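Long-range contacts in beta-galactosidase (Trichoderma reesei, PDB 3OG2), which probably hydrolyses terminal non-reducing beta-D-galactose residues in beta-D-galactosides, as a member of glycoside hydrolase family 35: residues 219-225 with 268-272; 232-236 with 272-276. Numbering follows the deposited sequence.

Contact 1. Residues 219-225 with 268-272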
# COMPACT_ATOMS: atom_id res chain seq x y z
N PRO A 219 13.03 18.13 -1.11
CA PRO A 219 13.05 19.22 -2.09
C PRO A 219 14.48 19.62 -2.47
O PRO A 219 15.01 20.65 -2.05
CB PRO A 219 12.28 20.36 -1.38
CG PRO A 219 11.68 19.75 -0.20
CD PRO A 219 12.54 18.59 0.20
N GLY A 220 15.16 18.79 -3.24
CA GLY A 220 16.53 19.02 -3.66
C GLY A 220 16.60 19.67 -5.03
O GLY A 220 17.71 20.00 -5.47
N GLY A 221 15.51 19.82 -5.75
CA GLY A 221 15.49 20.46 -7.07
C GLY A 221 15.89 19.53 -8.22
O GLY A 221 15.96 20.02 -9.37
N THR A 222 16.20 18.27 -7.98
CA THR A 222 16.70 17.42 -9.08
C THR A 222 15.63 17.18 -10.11
O THR A 222 14.52 16.74 -9.74
CB THR A 222 17.25 16.11 -8.49
OG1 THR A 222 18.34 16.47 -7.59
CG2 THR A 222 17.81 15.19 -9.55
N GLY A 223 15.95 17.44 -11.37
CA GLY A 223 15.06 17.14 -12.49
C GLY A 223 14.02 18.22 -12.65
O GLY A 223 13.11 18.07 -13.50
N ALA A 224 14.00 19.31 -11.89
CA ALA A 224 12.98 20.30 -12.03
C ALA A 224 13.02 20.99 -13.38
O ALA A 224 14.10 21.14 -13.97
CB ALA A 224 13.14 21.35 -10.93
N PRO A 225 11.86 21.48 -13.83
CA PRO A 225 11.88 22.40 -14.98
C PRO A 225 12.89 23.52 -14.79
O PRO A 225 13.01 24.07 -13.71
CB PRO A 225 10.46 22.96 -14.94
CG PRO A 225 9.65 21.79 -14.42
CD PRO A 225 10.49 21.19 -13.29
N ILE A 268 12.10 26.23 -6.29
CA ILE A 268 12.49 25.15 -7.18
C ILE A 268 11.67 25.15 -8.47
O ILE A 268 12.29 24.96 -9.54
CB ILE A 268 12.35 23.76 -6.49
CG1 ILE A 268 13.33 23.65 -5.33
CG2 ILE A 268 12.47 22.59 -7.46
CD1 ILE A 268 13.04 22.49 -4.37
N SER A 269 10.35 25.22 -8.42
CA SER A 269 9.57 25.00 -9.66
C SER A 269 8.28 25.81 -9.58
O SER A 269 7.18 25.24 -9.51
CB SER A 269 9.24 23.50 -9.83
OG SER A 269 8.80 23.31 -11.19
N PRO A 270 8.37 27.13 -9.56
CA PRO A 270 7.16 27.96 -9.38
C PRO A 270 6.18 27.87 -10.55
O PRO A 270 5.01 28.23 -10.41
CB PRO A 270 7.74 29.40 -9.27
CG PRO A 270 9.08 29.33 -9.96
CD PRO A 270 9.64 27.93 -9.67
N SER A 271 6.62 27.34 -11.68
CA SER A 271 5.76 27.28 -12.87
C SER A 271 4.84 26.05 -12.89
O SER A 271 3.98 25.95 -13.80
CB SER A 271 6.61 27.29 -14.15
OG SER A 271 7.34 26.06 -14.28
N THR A 272 5.03 25.12 -11.90
CA THR A 272 4.26 23.87 -11.95
C THR A 272 3.56 23.65 -10.62
O THR A 272 3.91 24.26 -9.60
CB THR A 272 5.17 22.68 -12.34
OG1 THR A 272 6.27 22.55 -11.43
CG2 THR A 272 5.78 22.85 -13.72
O HOH W 1 11.74 26.11 -12.55
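Apolar contact does most of the joining here. Ile-268, the last residue of helix 261-268, points toward the loop 219-225 and gives up more surface than any other residue of the pair. Its CD1 lies 3.7 Å from CB of Pro-219 and also rests on the carbonyl O of Pro-219 at 3.6 Å, while its CG2 meets CA of Gly-221 and CB of Ala-224, each at 3.7 Å. Gly-221 and Ala-224 are the ends of a type II beta turn, closed by Ala-224 N to Gly-221 O at 3.3 Å, so the turn presents both ends to one methyl group and carries Thr-222 away. Pro-225 adds van der Waals contact: CD to the hydroxyl OG of Ser-269 at 3.4 Å, CG to CG2 of Thr-272 at 4.1 Å.

No direct hydrogen bond crosses between the segments. Water 1 does so instead, donating to Pro-225 O at 2.7 Å and to Ile-268 O at 3.3 Å. Within 268-272, a type I turn is held by Thr-272 N to Ser-269 O at 3.2 Å, and Ser-269 OG donates to Thr-272 OG1 at 2.7 Å.

Tyr-235 also touches Ala-224, Ile-268 and Ser-269. The arrangement belongs to the TIM barrel of family 35, where the loop leading to strand 236-239 packs against the helix-to-strand turn that precedes the neighbouring parallel strand 275-280.

Contact 2. Residues 232-236 with 272-276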
# COMPACT_ATOMS: atom_id res chain seq x y z
N VAL A 232 12.03 16.93 -15.99
CA VAL A 232 10.65 16.47 -16.24
C VAL A 232 9.72 17.66 -16.39
O VAL A 232 10.12 18.83 -16.38
CB VAL A 232 10.18 15.54 -15.11
CG1 VAL A 232 11.05 14.26 -15.07
CG2 VAL A 232 10.19 16.23 -13.75
N ASP A 233 8.42 17.37 -16.57
CA ASP A 233 7.45 18.43 -16.79
C ASP A 233 6.99 19.09 -15.49
O ASP A 233 6.81 20.30 -15.42
CB ASP A 233 6.25 17.87 -17.52
CG ASP A 233 6.63 17.36 -18.89
OD1 ASP A 233 7.36 18.10 -19.63
OD2 ASP A 233 6.14 16.31 -19.29
N ILE A 234 6.74 18.25 -14.48
CA ILE A 234 6.22 18.75 -13.20
C ILE A 234 7.16 18.22 -12.12
O ILE A 234 7.37 17.00 -12.01
CB ILE A 234 4.77 18.27 -12.94
CG1 ILE A 234 3.83 18.79 -14.03
CG2 ILE A 234 4.36 18.59 -11.52
CD1 ILE A 234 2.41 18.20 -13.95
N TYR A 235 7.73 19.12 -11.33
CA TYR A 235 8.62 18.71 -10.25
C TYR A 235 7.79 18.19 -9.07
O TYR A 235 6.92 18.93 -8.57
CB TYR A 235 9.47 19.92 -9.79
CG TYR A 235 10.35 19.55 -8.63
CD1 TYR A 235 11.50 18.77 -8.80
CD2 TYR A 235 10.01 20.00 -7.33
CE1 TYR A 235 12.33 18.41 -7.73
CE2 TYR A 235 10.86 19.64 -6.28
CZ TYR A 235 11.99 18.86 -6.48
OH TYR A 235 12.80 18.55 -5.40
N GLY A 236 8.06 16.99 -8.64
CA GLY A 236 7.39 16.41 -7.47
C GLY A 236 8.45 16.05 -6.41
O GLY A 236 9.60 15.80 -6.75
N THR A 272 5.03 25.12 -11.90
CA THR A 272 4.26 23.87 -11.95
C THR A 272 3.56 23.65 -10.62
O THR A 272 3.91 24.26 -9.60
CB THR A 272 5.17 22.68 -12.34
OG1 THR A 272 6.27 22.55 -11.43
CG2 THR A 272 5.78 22.85 -13.72
N PRO A 273 2.55 22.80 -10.59
CA PRO A 273 1.78 22.67 -9.34
C PRO A 273 2.58 22.08 -8.22
O PRO A 273 3.35 21.15 -8.42
CB PRO A 273 0.67 21.69 -9.78
CG PRO A 273 0.57 21.79 -11.26
CD PRO A 273 2.00 22.02 -11.72
N PHE A 274 2.34 22.58 -7.02
CA PHE A 274 2.99 21.95 -5.85
C PHE A 274 2.48 20.52 -5.69
O PHE A 274 1.30 20.28 -5.50
CB PHE A 274 2.78 22.79 -4.61
CG PHE A 274 3.38 22.15 -3.35
CD1 PHE A 274 4.59 21.48 -3.36
CD2 PHE A 274 2.63 22.26 -2.16
CE1 PHE A 274 5.04 20.83 -2.19
CE2 PHE A 274 3.10 21.64 -1.02
CZ PHE A 274 4.31 20.94 -1.03
N SER A 275 3.44 19.58 -5.81
CA SER A 275 3.13 18.16 -5.90
C SER A 275 3.90 17.31 -4.90
O SER A 275 5.12 17.34 -4.89
CB SER A 275 3.51 17.68 -7.30
OG SER A 275 2.80 18.40 -8.32
N LEU A 276 3.15 16.60 -4.07
CA LEU A 276 3.70 15.64 -3.13
C LEU A 276 3.36 14.27 -3.72
O LEU A 276 2.24 13.77 -3.57
CB LEU A 276 3.13 15.79 -1.71
CG LEU A 276 3.56 17.10 -1.04
CD1 LEU A 276 2.78 17.29 0.27
CD2 LEU A 276 5.07 17.10 -0.79
O HOH W 2 6.38 19.66 -5.91
O HOH W 3 5.88 21.37 -9.05
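Thr-272 takes the p rotamer, which places CG2 3.2 Å from Asp-233 O and 4.2 Å from Ile-234 CA, and leaves OG1 2.7 Å from water 3; the same OG1 accepts a hydrogen bond from Ser-269 OG. Ile-234, in the m,t rotamer, sets CG2 4.2 Å from Pro-273 CD and 3.6 Å from Ser-275 OG, with Trp-28 touching Ile-234, Thr-272 and Pro-273 as well. Ser-275 is m, and its OG donates to Pro-273 O at 2.8 Å, folding the hydroxyl back along its own chain.

The two segments run into strands 236-239 and 275-280, parallel neighbours in the TIM barrel of the family 35 domain. No direct hydrogen bond joins them; Gly-236 and Ser-275 have CA atoms 4.9 Å apart, and a CA-H...O contact runs from Gly-236 CA to Ser-275 O at 3.6 Å. Two waters bridge the segments. Water 2 donates to Tyr-235 O at 2.8 Å and accepts from Ser-275 N at 2.9 Å; water 3 donates to Tyr-235 O at 2.7 Å and Pro-273 O at 2.6 Å, and accepts from Thr-272 OG1.

With chi1 t, the Tyr-235 ring extends to Ile-268 and its OH is hydrogen-bonded to Asp-216 OD2 and Gly-221 N. Asp-233, m, turns its carboxylate away from 272-276; its OD2 forms a salt bridge with Arg-204 and accepts from Leu-212 N.

How the contacts relate
Both contacts join the chain leading to strand 236-239 with the chain leading to strand 275-280, contact 2 reaching into the latter strand, and Thr-272 belongs to each. Contact 2 is wholly buried beside the strand pair; contact 1, its centre about 7 Å from that of contact 2, is only partly buried and includes exposed residues. Neither has a direct hydrogen bond between its segments, but the chemistry differs: one isoleucine against a glycine- and proline-rich loop dominates contact 1, with a single bridging water, whereas in contact 2 two waters link backbone groups and a threonine hydroxyl beside an isoleucine. Tyr-235 ties them together through its OH and Gly-221 N, 3.0 Å apart, and Gly-223 O lies 2.9 Å from Val-232 N.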